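Side-chain contacts in STIV B116 (Sulfolobus turreted icosahedral virus, PDB 2J85), which probably acts as a DNA-binding protein, one of a family highly conserved among diverse crenarchaeal viruses: residues Leu34-Arg39 with Thr64-Asn69; Asn56-Leu61 with Leu82-Ser87. All coordinates share one frame; numbering follows the deposited sequence.

Contact 1 (Leu34-Arg39 with Thr64-Asn69)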
ATOM      1  N   LEU A  34       2.598   7.694 -21.553  1.00 23.54           N
ATOM      2  CA  LEU A  34       3.371   8.880 -21.907  1.00 23.59           C
ATOM      3  C   LEU A  34       4.378   9.314 -20.812  1.00 23.92           C
ATOM      4  O   LEU A  34       5.519   9.665 -21.115  1.00 22.80           O
ATOM      5  CB  LEU A  34       2.415  10.019 -22.263  1.00 24.05           C
ATOM      6  CG  LEU A  34       1.660   9.970 -23.619  1.00 24.15           C
ATOM      7  CD1 LEU A  34       0.652  11.085 -23.679  1.00 21.84           C
ATOM      8  CD2 LEU A  34       2.620  10.068 -24.816  1.00 24.20           C
ATOM      9  N   LYS A  35       3.952   9.289 -19.544  1.00 23.93           N
ATOM     10  CA  LYS A  35       4.846   9.582 -18.429  1.00 24.32           C
ATOM     11  C   LYS A  35       5.988   8.551 -18.333  1.00 23.95           C
ATOM     12  O   LYS A  35       7.153   8.896 -18.141  1.00 23.30           O
ATOM     13  CB  LYS A  35       4.048   9.680 -17.110  1.00 24.67           C
ATOM     14  CG  LYS A  35       3.261  11.001 -16.975  1.00 25.40           C
ATOM     15  CD  LYS A  35       2.136  10.911 -15.949  1.00 25.83           C
ATOM     16  CE  LYS A  35       1.500  12.273 -15.631  1.00 25.77           C
ATOM     17  NZ  LYS A  35       2.467  13.272 -15.147  1.00 27.62           N
ATOM     18  N   LEU A  36       5.642   7.284 -18.493  1.00 24.45           N
ATOM     19  CA  LEU A  36       6.621   6.211 -18.541  1.00 24.91           C
ATOM     20  C   LEU A  36       7.622   6.404 -19.680  1.00 25.60           C
ATOM     21  O   LEU A  36       8.837   6.335 -19.474  1.00 26.35           O
ATOM     22  CB  LEU A  36       5.893   4.892 -18.691  1.00 25.11           C
ATOM     23  CG  LEU A  36       6.713   3.661 -18.999  1.00 25.25           C
ATOM     24  CD1 LEU A  36       7.750   3.500 -17.904  1.00 26.03           C
ATOM     25  CD2 LEU A  36       5.785   2.456 -19.144  1.00 24.90           C
ATOM     26  N   GLU A  37       7.121   6.680 -20.872  1.00 25.79           N
ATOM     27  CA  GLU A  37       7.989   6.959 -22.019  1.00 26.17           C
ATOM     28  C   GLU A  37       8.898   8.150 -21.769  1.00 25.42           C
ATOM     29  O   GLU A  37      10.081   8.089 -22.064  1.00 25.76           O
ATOM     30  CB  GLU A  37       7.151   7.174 -23.283  1.00 26.16           C
ATOM     31  CG  GLU A  37       6.512   5.893 -23.778  1.00 28.50           C
ATOM     32  CD  GLU A  37       5.203   6.118 -24.565  1.00 31.82           C
ATOM     33  OE1 GLU A  37       4.922   7.264 -24.986  1.00 31.14           O
ATOM     34  OE2 GLU A  37       4.464   5.122 -24.757  1.00 34.41           O
ATOM     35  N   LEU A  38       8.338   9.226 -21.231  1.00 25.43           N
ATOM     36  CA  LEU A  38       9.121  10.409 -20.841  1.00 25.25           C
ATOM     37  C   LEU A  38      10.252  10.074 -19.870  1.00 25.20           C
ATOM     38  O   LEU A  38      11.378  10.527 -20.023  1.00 25.32           O
ATOM     39  CB  LEU A  38       8.210  11.467 -20.206  1.00 25.14           C
ATOM     40  CG  LEU A  38       8.824  12.866 -19.969  1.00 27.09           C
ATOM     41  CD1 LEU A  38       9.418  13.457 -21.270  1.00 24.28           C
ATOM     42  CD2 LEU A  38       7.806  13.862 -19.303  1.00 25.27           C
ATOM     43  N   ARG A  39       9.963   9.271 -18.862  1.00 25.66           N
ATOM     44  CA  ARG A  39      10.998   8.933 -17.883  1.00 26.09           C
ATOM     45  C   ARG A  39      11.996   7.905 -18.396  1.00 26.18           C
ATOM     46  O   ARG A  39      13.115   7.857 -17.926  1.00 25.40           O
ATOM     47  CB  ARG A  39      10.349   8.494 -16.576  1.00 26.43           C
ATOM     48  CG  ARG A  39       9.432   9.546 -15.987  1.00 26.88           C
ATOM     49  CD  ARG A  39      10.012  10.938 -16.119  1.00 28.92           C
ATOM     50  NE  ARG A  39       9.111  11.928 -15.571  1.00 30.79           N
ATOM     51  CZ  ARG A  39       9.300  13.244 -15.672  1.00 33.06           C
ATOM     52  NH1 ARG A  39      10.375  13.727 -16.282  1.00 33.22           N
ATOM     53  NH2 ARG A  39       8.422  14.087 -15.125  1.00 32.18           N
ATOM     54  N   THR A  64       6.505  -0.201 -25.016  1.00 42.10           N
ATOM     55  CA  THR A  64       7.813  -0.115 -24.402  1.00 42.07           C
ATOM     56  C   THR A  64       8.496  -1.453 -24.619  1.00 43.10           C
ATOM     57  O   THR A  64       7.893  -2.363 -25.180  1.00 43.11           O
ATOM     58  CB  THR A  64       7.687   0.242 -22.904  1.00 41.73           C
ATOM     59  OG1 THR A  64       6.675  -0.563 -22.293  1.00 39.92           O
ATOM     60  CG2 THR A  64       7.281   1.696 -22.752  1.00 40.87           C
ATOM     61  N   GLN A  65       9.758  -1.564 -24.211  1.00 44.31           N
ATOM     62  CA  GLN A  65      10.481  -2.827 -24.324  1.00 45.54           C
ATOM     63  C   GLN A  65      11.195  -3.132 -23.019  1.00 45.80           C
ATOM     64  O   GLN A  65      12.388  -3.466 -23.004  1.00 46.30           O
ATOM     65  CB  GLN A  65      11.486  -2.776 -25.492  1.00 46.00           C
ATOM     66  CG  GLN A  65      10.920  -2.164 -26.758  1.00 47.10           C
ATOM     67  CD  GLN A  65      11.648  -2.608 -27.991  1.00 49.80           C
ATOM     68  OE1 GLN A  65      12.640  -3.333 -27.908  1.00 52.45           O
ATOM     69  NE2 GLN A  65      11.160  -2.182 -29.159  1.00 50.78           N
ATOM     70  N   LEU A  66      10.453  -3.014 -21.923  1.00 46.13           N
ATOM     71  CA  LEU A  66      10.993  -3.230 -20.587  1.00 46.00           C
ATOM     72  C   LEU A  66      11.258  -4.692 -20.381  1.00 46.02           C
ATOM     73  O   LEU A  66      10.521  -5.533 -20.878  1.00 45.76           O
ATOM     74  CB  LEU A  66      10.017  -2.753 -19.504  1.00 45.85           C
ATOM     75  CG  LEU A  66       9.660  -1.260 -19.523  1.00 46.34           C
ATOM     76  CD1 LEU A  66       8.434  -1.005 -18.662  1.00 45.04           C
ATOM     77  CD2 LEU A  66      10.843  -0.406 -19.096  1.00 45.23           C
ATOM     78  N   GLN A  67      12.321  -4.968 -19.630  1.00 46.46           N
ATOM     79  CA  GLN A  67      12.614  -6.293 -19.110  1.00 46.41           C
ATOM     80  C   GLN A  67      12.429  -6.240 -17.597  1.00 46.32           C
ATOM     81  O   GLN A  67      12.589  -5.184 -16.986  1.00 46.32           O
ATOM     82  CB  GLN A  67      14.037  -6.691 -19.482  1.00 46.22           C
ATOM     83  CG  GLN A  67      14.202  -7.045 -20.945  1.00 47.00           C
ATOM     84  CD  GLN A  67      15.659  -7.301 -21.342  1.00 47.37           C
ATOM     85  OE1 GLN A  67      16.235  -6.552 -22.116  1.00 48.76           O
ATOM     86  NE2 GLN A  67      16.249  -8.351 -20.804  1.00 49.19           N
ATOM     87  N   LYS A  68      12.067  -7.369 -16.994  1.00 46.38           N
ATOM     88  CA  LYS A  68      11.825  -7.412 -15.554  1.00 46.54           C
ATOM     89  C   LYS A  68      13.079  -7.055 -14.757  1.00 46.72           C
ATOM     90  O   LYS A  68      14.218  -7.300 -15.190  1.00 46.65           O
ATOM     91  CB  LYS A  68      11.264  -8.773 -15.099  1.00 46.54           C
ATOM     92  CG  LYS A  68      12.181  -9.980 -15.317  1.00 47.04           C
ATOM     93  CD  LYS A  68      11.765 -11.124 -14.415  1.00 47.96           C
ATOM     94  CE  LYS A  68      12.396 -12.444 -14.802  1.00 48.54           C
ATOM     95  NZ  LYS A  68      11.699 -13.587 -14.123  1.00 48.66           N
ATOM     96  N   ASN A  69      12.855  -6.467 -13.587  1.00 46.78           N
ATOM     97  CA  ASN A  69      13.941  -5.995 -12.756  1.00 47.04           C
ATOM     98  C   ASN A  69      13.467  -5.947 -11.310  1.00 47.33           C
ATOM     99  O   ASN A  69      12.488  -5.265 -11.007  1.00 47.94           O
ATOM    100  CB  ASN A  69      14.386  -4.615 -13.246  1.00 46.92           C
ATOM    101  CG  ASN A  69      15.642  -4.107 -12.550  1.00 47.39           C
ATOM    102  OD1 ASN A  69      16.594  -4.860 -12.305  1.00 46.92           O
ATOM    103  ND2 ASN A  69      15.657  -2.809 -12.247  1.00 46.38           N
TER
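T64 meets helix 29-41 through its methyl and not its hydroxyl, a small example of how a threonine can divide its two branches between an apolar and a polar neighbour. Its CG2 lies 4.0 Å from CD2 of L36, the two side chains slanting past one another. CG of E37 closes in on T64 CG2 at 4.4 Å; the carboxylate beyond it stays farther from T64, so the glutamate contributes the aliphatic part of its chain. The threonine torsion explains this division: CG2 stands anti to the carbonyl carbon and faces the helix, while OG1, at chi1 46°, is directed to the side-chain amide of N59. Two residues further on, L66 brings CD1 to 4.4 Å from CD2 of L36, a looser touch. A single leucine methyl thus receives both loop residues, carried out from the helix by a chi1 of 170° that sets CG anti to the backbone N. The backbones remain well apart, with 7.5 Å between CA of E37 and CA of T64; 135 Å² is buried in all, and the closest approaches are between aliphatic carbons. L40, one turn beyond L36, also touches T64 and L66. On the sheet side, L36 and L66 both rest on L6 of strand 4-7; L36 further reaches L45 of strand 45-47, and L66 packs on I55 of helix 52-62.

Contact 2 (Asn56-Leu61 with Leu82-Ser87)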
ATOM      1  N   ASN A  56       5.171  -7.809 -19.719  1.00 42.17           N
ATOM      2  CA  ASN A  56       4.592  -8.031 -21.049  1.00 42.28           C
ATOM      3  C   ASN A  56       3.320  -7.211 -21.260  1.00 42.16           C
ATOM      4  O   ASN A  56       3.137  -6.623 -22.317  1.00 42.31           O
ATOM      5  CB  ASN A  56       4.294  -9.513 -21.317  1.00 42.20           C
ATOM      6  CG  ASN A  56       5.551 -10.393 -21.349  1.00 43.00           C
ATOM      7  OD1 ASN A  56       5.449 -11.619 -21.233  1.00 43.60           O
ATOM      8  ND2 ASN A  56       6.728  -9.781 -21.480  1.00 42.63           N
ATOM      9  N   LEU A  57       2.451  -7.166 -20.259  1.00 42.11           N
ATOM     10  CA  LEU A  57       1.257  -6.306 -20.309  1.00 42.20           C
ATOM     11  C   LEU A  57       1.594  -4.818 -20.543  1.00 41.91           C
ATOM     12  O   LEU A  57       0.963  -4.138 -21.361  1.00 41.73           O
ATOM     13  CB  LEU A  57       0.473  -6.438 -18.999  1.00 42.52           C
ATOM     14  CG  LEU A  57      -0.963  -5.901 -18.998  1.00 43.04           C
ATOM     15  CD1 LEU A  57      -1.846  -6.776 -18.110  1.00 43.95           C
ATOM     16  CD2 LEU A  57      -1.002  -4.466 -18.547  1.00 42.87           C
ATOM     17  N   VAL A  58       2.583  -4.313 -19.808  1.00 41.57           N
ATOM     18  CA  VAL A  58       2.974  -2.904 -19.917  1.00 41.21           C
ATOM     19  C   VAL A  58       3.561  -2.635 -21.294  1.00 41.01           C
ATOM     20  O   VAL A  58       3.246  -1.619 -21.920  1.00 40.77           O
ATOM     21  CB  VAL A  58       3.974  -2.497 -18.788  1.00 41.27           C
ATOM     22  CG1 VAL A  58       4.528  -1.094 -19.016  1.00 40.06           C
ATOM     23  CG2 VAL A  58       3.283  -2.587 -17.414  1.00 40.56           C
ATOM     24  N   ASN A  59       4.396  -3.559 -21.765  1.00 40.95           N
ATOM     25  CA  ASN A  59       5.011  -3.441 -23.086  1.00 40.94           C
ATOM     26  C   ASN A  59       3.988  -3.461 -24.201  1.00 41.17           C
ATOM     27  O   ASN A  59       4.060  -2.651 -25.131  1.00 41.78           O
ATOM     28  CB  ASN A  59       6.081  -4.506 -23.301  1.00 40.48           C
ATOM     29  CG  ASN A  59       7.366  -4.218 -22.510  1.00 41.13           C
ATOM     30  OD1 ASN A  59       8.210  -5.099 -22.335  1.00 41.91           O
ATOM     31  ND2 ASN A  59       7.507  -2.991 -22.015  1.00 37.42           N
ATOM     32  N   THR A  60       3.009  -4.344 -24.097  1.00 41.30           N
ATOM     33  CA  THR A  60       1.939  -4.379 -25.083  1.00 41.60           C
ATOM     34  C   THR A  60       1.148  -3.065 -25.050  1.00 41.66           C
ATOM     35  O   THR A  60       0.903  -2.438 -26.077  1.00 41.59           O
ATOM     36  CB  THR A  60       1.008  -5.578 -24.851  1.00 41.60           C
ATOM     37  OG1 THR A  60       1.769  -6.787 -24.965  1.00 41.91           O
ATOM     38  CG2 THR A  60      -0.136  -5.598 -25.872  1.00 40.85           C
ATOM     39  N   LEU A  61       0.785  -2.649 -23.850  1.00 41.72           N
ATOM     40  CA  LEU A  61      -0.031  -1.463 -23.650  1.00 41.67           C
ATOM     41  C   LEU A  61       0.638  -0.173 -24.120  1.00 41.32           C
ATOM     42  O   LEU A  61       0.022   0.639 -24.804  1.00 41.78           O
ATOM     43  CB  LEU A  61      -0.365  -1.340 -22.167  1.00 41.93           C
ATOM     44  CG  LEU A  61      -1.317  -0.213 -21.842  1.00 42.61           C
ATOM     45  CD1 LEU A  61      -2.661  -0.539 -22.478  1.00 45.82           C
ATOM     46  CD2 LEU A  61      -1.427  -0.087 -20.373  1.00 44.45           C
ATOM     47  N   LEU A  82       5.346   5.595 -10.568  1.00 22.86           N
ATOM     48  CA  LEU A  82       4.267   5.383 -11.548  1.00 23.04           C
ATOM     49  C   LEU A  82       3.827   3.976 -11.308  1.00 23.69           C
ATOM     50  O   LEU A  82       4.641   3.048 -11.377  1.00 23.84           O
ATOM     51  CB  LEU A  82       4.775   5.507 -12.986  1.00 22.61           C
ATOM     52  CG  LEU A  82       5.094   6.913 -13.449  1.00 23.13           C
ATOM     53  CD1 LEU A  82       5.991   6.922 -14.734  1.00 21.21           C
ATOM     54  CD2 LEU A  82       3.771   7.716 -13.617  1.00 20.21           C
ATOM     55  N   ILE A  83       2.555   3.803 -10.986  1.00 24.77           N
ATOM     56  CA  ILE A  83       2.087   2.529 -10.477  1.00 24.91           C
ATOM     57  C   ILE A  83       1.019   1.906 -11.384  1.00 26.41           C
ATOM     58  O   ILE A  83       0.099   2.587 -11.818  1.00 25.31           O
ATOM     59  CB  ILE A  83       1.570   2.664  -9.020  1.00 24.99           C
ATOM     60  CG1 ILE A  83       2.600   3.439  -8.180  1.00 25.01           C
ATOM     61  CG2 ILE A  83       1.217   1.259  -8.452  1.00 22.63           C
ATOM     62  CD1 ILE A  83       2.356   3.502  -6.677  1.00 24.41           C
ATOM     63  N   ILE A  84       1.180   0.606 -11.667  1.00 28.62           N
ATOM     64  CA  ILE A  84       0.147  -0.198 -12.329  1.00 29.77           C
ATOM     65  C   ILE A  84      -0.405  -1.218 -11.318  1.00 32.63           C
ATOM     66  O   ILE A  84       0.342  -2.031 -10.759  1.00 31.50           O
ATOM     67  CB  ILE A  84       0.663  -0.919 -13.609  1.00 29.33           C
ATOM     68  CG1 ILE A  84      -0.486  -1.691 -14.291  1.00 28.41           C
ATOM     69  CG2 ILE A  84       1.839  -1.833 -13.291  1.00 28.35           C
ATOM     70  CD1 ILE A  84      -0.110  -2.407 -15.609  1.00 27.89           C
HETATM   71  N   MSE A  85      -1.719  -1.159 -11.098  1.00 35.74           N
HETATM   72  CA  MSE A  85      -2.381  -2.025 -10.141  1.00 39.57           C
HETATM   73  C   MSE A  85      -3.285  -2.978 -10.897  1.00 40.34           C
HETATM   74  O   MSE A  85      -4.211  -2.554 -11.567  1.00 39.91           O
HETATM   75  CB  MSE A  85      -3.213  -1.202  -9.164  1.00 39.12           C
HETATM   76  CG  MSE A  85      -2.461  -0.065  -8.504  1.00 41.73           C
HETATM   77 SE   MSE A  85      -2.087  -0.309  -6.609  1.00 47.01          SE
HETATM   78  CE  MSE A  85      -1.207  -2.052  -6.841  1.00 46.68           C
ATOM     79  N   ILE A  86      -3.002  -4.267 -10.790  1.00 42.97           N
ATOM     80  CA  ILE A  86      -3.878  -5.296 -11.340  1.00 45.26           C
ATOM     81  C   ILE A  86      -4.588  -6.008 -10.186  1.00 47.50           C
ATOM     82  O   ILE A  86      -3.944  -6.398  -9.222  1.00 46.58           O
ATOM     83  CB  ILE A  86      -3.075  -6.294 -12.209  1.00 45.33           C
ATOM     84  CG1 ILE A  86      -2.217  -5.523 -13.230  1.00 45.50           C
ATOM     85  CG2 ILE A  86      -4.014  -7.258 -12.927  1.00 44.18           C
ATOM     86  CD1 ILE A  86      -1.104  -6.341 -13.859  1.00 45.89           C
ATOM     87  N   SER A  87      -5.915  -6.130 -10.277  1.00 51.20           N
ATOM     88  CA  SER A  87      -6.714  -6.928  -9.313  1.00 54.31           C
ATOM     89  C   SER A  87      -6.413  -8.438  -9.433  1.00 56.96           C
ATOM     90  O   SER A  87      -5.873  -9.055  -8.506  1.00 57.13           O
ATOM     91  CB  SER A  87      -8.236  -6.713  -9.472  1.00 54.39           C
ATOM     92  OG  SER A  87      -8.570  -5.664 -10.360  1.00 54.54           O
TER
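L57 overlaps the end of I84, its CD2 lying 3.7 Å from the isoleucine CD1 as the two chains pass at a slant. This is helix-on-sheet packing in an alpha/beta fold: helix 52-62 lies over one face of the mixed sheet, and the short axes of 56-61 and 82-86 pass 11.3 Å apart at a steep 112°. With so large an angle, the helix meets the strand over only a short length, and one extended side chain does most of the bridging. I84 has CG1 anti to its backbone N (chi1 -177°), and with its second torsion also extended it carries CD1 up to two consecutive helix residues. V58 is the second: V58 CG2 is 3.8 Å from I84 CD1, the two chains running past each other in opposite directions. The other branch of L57 turns to the next inward-facing strand residue, CD1 standing 4.3 Å from CD1 of I86. Strand alternation sends I83 and M85, a selenomethionine, to the far face, where both pack on I12 of the second subunit. L90 and L96 also cover L57, while F112 of strand 110-117 adjoins I84. Within the helix, the N56 carbonyl O accepts twice: T60 N approaches from one face of its plane at 2.9 Å, and T60 OG1 from the opposite face at 3.0 Å, 36° out of that plane.

Overall arrangement
Contacts 1 and 2 lie side by side, their centres about 10 Å apart, and share the space over one face of the sheet. Their segments alternate along the chain: 56-61 leads almost directly into 64-69, so the loop meets helix 29-41 in contact 1, and the helix before it meets strand 80-86 in contact 2. V58, part of contact 2, also touches L36 of contact 1, joining the two apolar clusters. The T64 hydroxyl of contact 1 probably hydrogen-bonds to the side-chain amide of N59, on the helix of contact 2. The observed C33-C62 disulfide adds a covalent tie between the two helices. Neither contact can be assigned to a DNA-binding surface.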